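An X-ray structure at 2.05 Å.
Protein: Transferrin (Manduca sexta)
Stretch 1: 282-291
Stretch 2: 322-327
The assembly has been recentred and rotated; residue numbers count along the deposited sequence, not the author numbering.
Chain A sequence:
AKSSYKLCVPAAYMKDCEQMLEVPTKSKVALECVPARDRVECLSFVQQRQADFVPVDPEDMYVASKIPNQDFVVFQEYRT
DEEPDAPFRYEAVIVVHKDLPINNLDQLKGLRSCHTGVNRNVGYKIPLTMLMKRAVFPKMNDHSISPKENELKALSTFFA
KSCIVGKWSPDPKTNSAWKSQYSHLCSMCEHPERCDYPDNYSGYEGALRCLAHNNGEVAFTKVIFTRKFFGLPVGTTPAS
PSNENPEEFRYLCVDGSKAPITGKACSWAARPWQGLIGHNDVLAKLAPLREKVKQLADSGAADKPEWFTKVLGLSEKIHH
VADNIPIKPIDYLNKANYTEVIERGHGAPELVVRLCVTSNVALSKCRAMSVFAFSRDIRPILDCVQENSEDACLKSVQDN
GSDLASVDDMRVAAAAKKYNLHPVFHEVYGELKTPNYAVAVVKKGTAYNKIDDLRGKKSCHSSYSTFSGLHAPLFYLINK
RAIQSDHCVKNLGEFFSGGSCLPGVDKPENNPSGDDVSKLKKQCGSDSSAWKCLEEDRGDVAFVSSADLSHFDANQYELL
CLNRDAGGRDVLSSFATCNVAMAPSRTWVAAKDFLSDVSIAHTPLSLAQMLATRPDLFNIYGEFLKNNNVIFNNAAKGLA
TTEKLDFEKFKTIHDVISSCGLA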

# COMPACT_ATOMS: atom_id res chain seq x y z
N VAL A 282 -10.31 13.77 -29.12
CA VAL A 282 -10.11 12.47 -29.75
C VAL A 282 -11.34 12.08 -30.54
O VAL A 282 -11.25 11.31 -31.51
CB VAL A 282 -9.78 11.39 -28.70
CG1 VAL A 282 -9.87 10.02 -29.30
CG2 VAL A 282 -8.37 11.60 -28.15
N LEU A 283 -12.51 12.56 -30.14
CA LEU A 283 -13.71 12.31 -30.94
C LEU A 283 -13.50 12.87 -32.34
O LEU A 283 -12.62 13.70 -32.58
CB LEU A 283 -14.93 12.94 -30.27
CG LEU A 283 -15.63 12.05 -29.25
CD1 LEU A 283 -14.64 11.45 -28.29
CD2 LEU A 283 -16.68 12.85 -28.51
N ALA A 284 -14.31 12.39 -33.27
CA ALA A 284 -14.14 12.71 -34.68
C ALA A 284 -12.93 11.97 -35.24
O ALA A 284 -13.03 11.34 -36.30
CB ALA A 284 -14.02 14.23 -34.89
N LYS A 285 -11.80 12.04 -34.54
CA LYS A 285 -10.64 11.22 -34.87
C LYS A 285 -10.74 9.83 -34.23
O LYS A 285 -9.72 9.23 -33.89
CB LYS A 285 -9.36 11.93 -34.43
N LEU A 286 -11.94 9.30 -34.08
CA LEU A 286 -12.17 8.22 -33.13
C LEU A 286 -12.16 6.83 -33.76
O LEU A 286 -11.60 5.90 -33.17
CB LEU A 286 -13.49 8.46 -32.40
CG LEU A 286 -13.87 7.58 -31.21
CD1 LEU A 286 -12.68 7.22 -30.36
CD2 LEU A 286 -14.91 8.32 -30.38
N ALA A 287 -12.77 6.64 -34.93
CA ALA A 287 -12.82 5.30 -35.51
C ALA A 287 -11.44 4.72 -35.80
O ALA A 287 -11.21 3.54 -35.48
CB ALA A 287 -13.68 5.32 -36.79
N PRO A 288 -10.49 5.45 -36.39
CA PRO A 288 -9.20 4.81 -36.73
C PRO A 288 -8.44 4.30 -35.51
O PRO A 288 -7.84 3.22 -35.55
CB PRO A 288 -8.42 5.91 -37.45
CG PRO A 288 -9.40 7.04 -37.67
CD PRO A 288 -10.49 6.89 -36.66
N LEU A 289 -8.45 5.06 -34.42
CA LEU A 289 -7.82 4.60 -33.19
C LEU A 289 -8.46 3.32 -32.68
O LEU A 289 -7.76 2.40 -32.25
CB LEU A 289 -7.91 5.69 -32.12
CG LEU A 289 -7.23 5.38 -30.80
CD1 LEU A 289 -5.77 5.07 -31.01
CD2 LEU A 289 -7.42 6.54 -29.82
N ARG A 290 -9.79 3.25 -32.69
CA ARG A 290 -10.48 2.09 -32.12
C ARG A 290 -10.11 0.82 -32.87
O ARG A 290 -9.98 -0.27 -32.27
CB ARG A 290 -11.98 2.31 -32.17
CG ARG A 290 -12.52 3.38 -31.23
CD ARG A 290 -13.97 3.75 -31.60
NE ARG A 290 -14.80 4.01 -30.42
CZ ARG A 290 -15.97 4.64 -30.46
NH1 ARG A 290 -16.45 5.09 -31.61
NH2 ARG A 290 -16.66 4.83 -29.33
N GLU A 291 -9.93 0.95 -34.18
CA GLU A 291 -9.50 -0.16 -35.02
C GLU A 291 -8.07 -0.56 -34.70
O GLU A 291 -7.73 -1.75 -34.73
CB GLU A 291 -9.68 0.28 -36.48
CG GLU A 291 -9.02 -0.55 -37.59
CD GLU A 291 -8.51 0.36 -38.75
OE1 GLU A 291 -7.98 1.47 -38.47
OE2 GLU A 291 -8.66 -0.01 -39.93
N ALA A 322 -14.57 -3.27 -27.09
CA ALA A 322 -15.89 -2.91 -27.58
C ALA A 322 -15.99 -1.40 -27.70
O ALA A 322 -15.67 -0.67 -26.75
CB ALA A 322 -16.97 -3.42 -26.64
N ASP A 323 -16.44 -0.91 -28.87
CA ASP A 323 -16.69 0.52 -29.02
C ASP A 323 -18.03 0.82 -28.37
O ASP A 323 -19.01 0.08 -28.57
CB ASP A 323 -16.72 0.98 -30.48
CG ASP A 323 -15.47 0.61 -31.26
OD1 ASP A 323 -14.34 0.87 -30.79
OD2 ASP A 323 -15.64 0.06 -32.38
N ASN A 324 -18.08 1.88 -27.59
CA ASN A 324 -19.30 2.30 -26.93
C ASN A 324 -19.78 3.59 -27.56
O ASN A 324 -19.15 4.16 -28.45
CB ASN A 324 -19.08 2.48 -25.43
CG ASN A 324 -17.73 3.09 -25.11
OD1 ASN A 324 -16.71 2.66 -25.65
ND2 ASN A 324 -17.71 4.10 -24.24
N ILE A 325 -20.93 4.04 -27.10
CA ILE A 325 -21.40 5.39 -27.41
C ILE A 325 -20.55 6.28 -26.50
O ILE A 325 -20.77 6.28 -25.28
CB ILE A 325 -22.91 5.52 -27.19
CG1 ILE A 325 -23.66 4.49 -28.06
CG2 ILE A 325 -23.38 6.92 -27.52
CD1 ILE A 325 -25.14 4.34 -27.74
N PRO A 326 -19.53 6.99 -27.03
CA PRO A 326 -18.62 7.74 -26.15
C PRO A 326 -19.38 8.43 -25.03
O PRO A 326 -20.48 8.96 -25.26
CB PRO A 326 -17.96 8.75 -27.11
CG PRO A 326 -18.00 8.07 -28.43
CD PRO A 326 -19.27 7.27 -28.46
N ILE A 327 -18.82 8.44 -23.83
CA ILE A 327 -19.55 8.89 -22.65
C ILE A 327 -18.57 9.55 -21.70
O ILE A 327 -17.44 9.09 -21.53
CB ILE A 327 -20.28 7.72 -21.97
CG1 ILE A 327 -21.05 8.20 -20.74
CG2 ILE A 327 -19.27 6.64 -21.59
CD1 ILE A 327 -22.08 7.19 -20.27

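Six residues carry this small contact, which buries 242 Å² summed over both sides, and the stretch 1 contribution runs from an apolar start to a charged finish. Val 282 lies out of reach of stretch 2, so the first contact falls to Leu 283. Its CA-to-CB bond points toward stretch 2, yet the approach is loose: CD1 of Leu 283 lies 4.4 Å from CB of Pro 326, the outer limit of an apolar contact.

Ala 284 and Lys 285 take no part. Lys 285 is modelled only to CB. Leu 286 returns to the interface with chi1 t and chi2 p, which bring its CD2 to 3.7 Å from CG of Pro 326, a true van der Waals distance. The proline ring thus meets both leucines.

Ala 287, Pro 288 and Leu 289 make no contact. One helical turn beyond Leu 286, with Arg 290 N hydrogen-bonded to Leu 286 O at 3.2 Å, the CA-to-CB bond of Arg 290 again points toward stretch 2, and Arg 290 has the largest covered area of any residue here, 90 Å². Its NE forms a salt bridge with OD1 of Asp 323 at 3.2 Å, while CB of Asp 323 lies over one face of the guanidinium. Further along, NH2 of Arg 290 is 2.7 Å from the backbone O of Asn 324 and 3.6 Å from CG of Pro 326; both partners sit obliquely to the guanidinium plane. Arg 290 therefore touches stretch 2 from Asp 323 to Pro 326. The CA-to-CB bond of Glu 291 points away, and Glu 291 makes no contact.

The register agrees with this order: CA of Leu 283 is 8.2 Å from CA of Pro 326, and CA of Arg 290 is 7.1 Å from CA of Asp 323. Helix and strand run roughly antiparallel, at 152°.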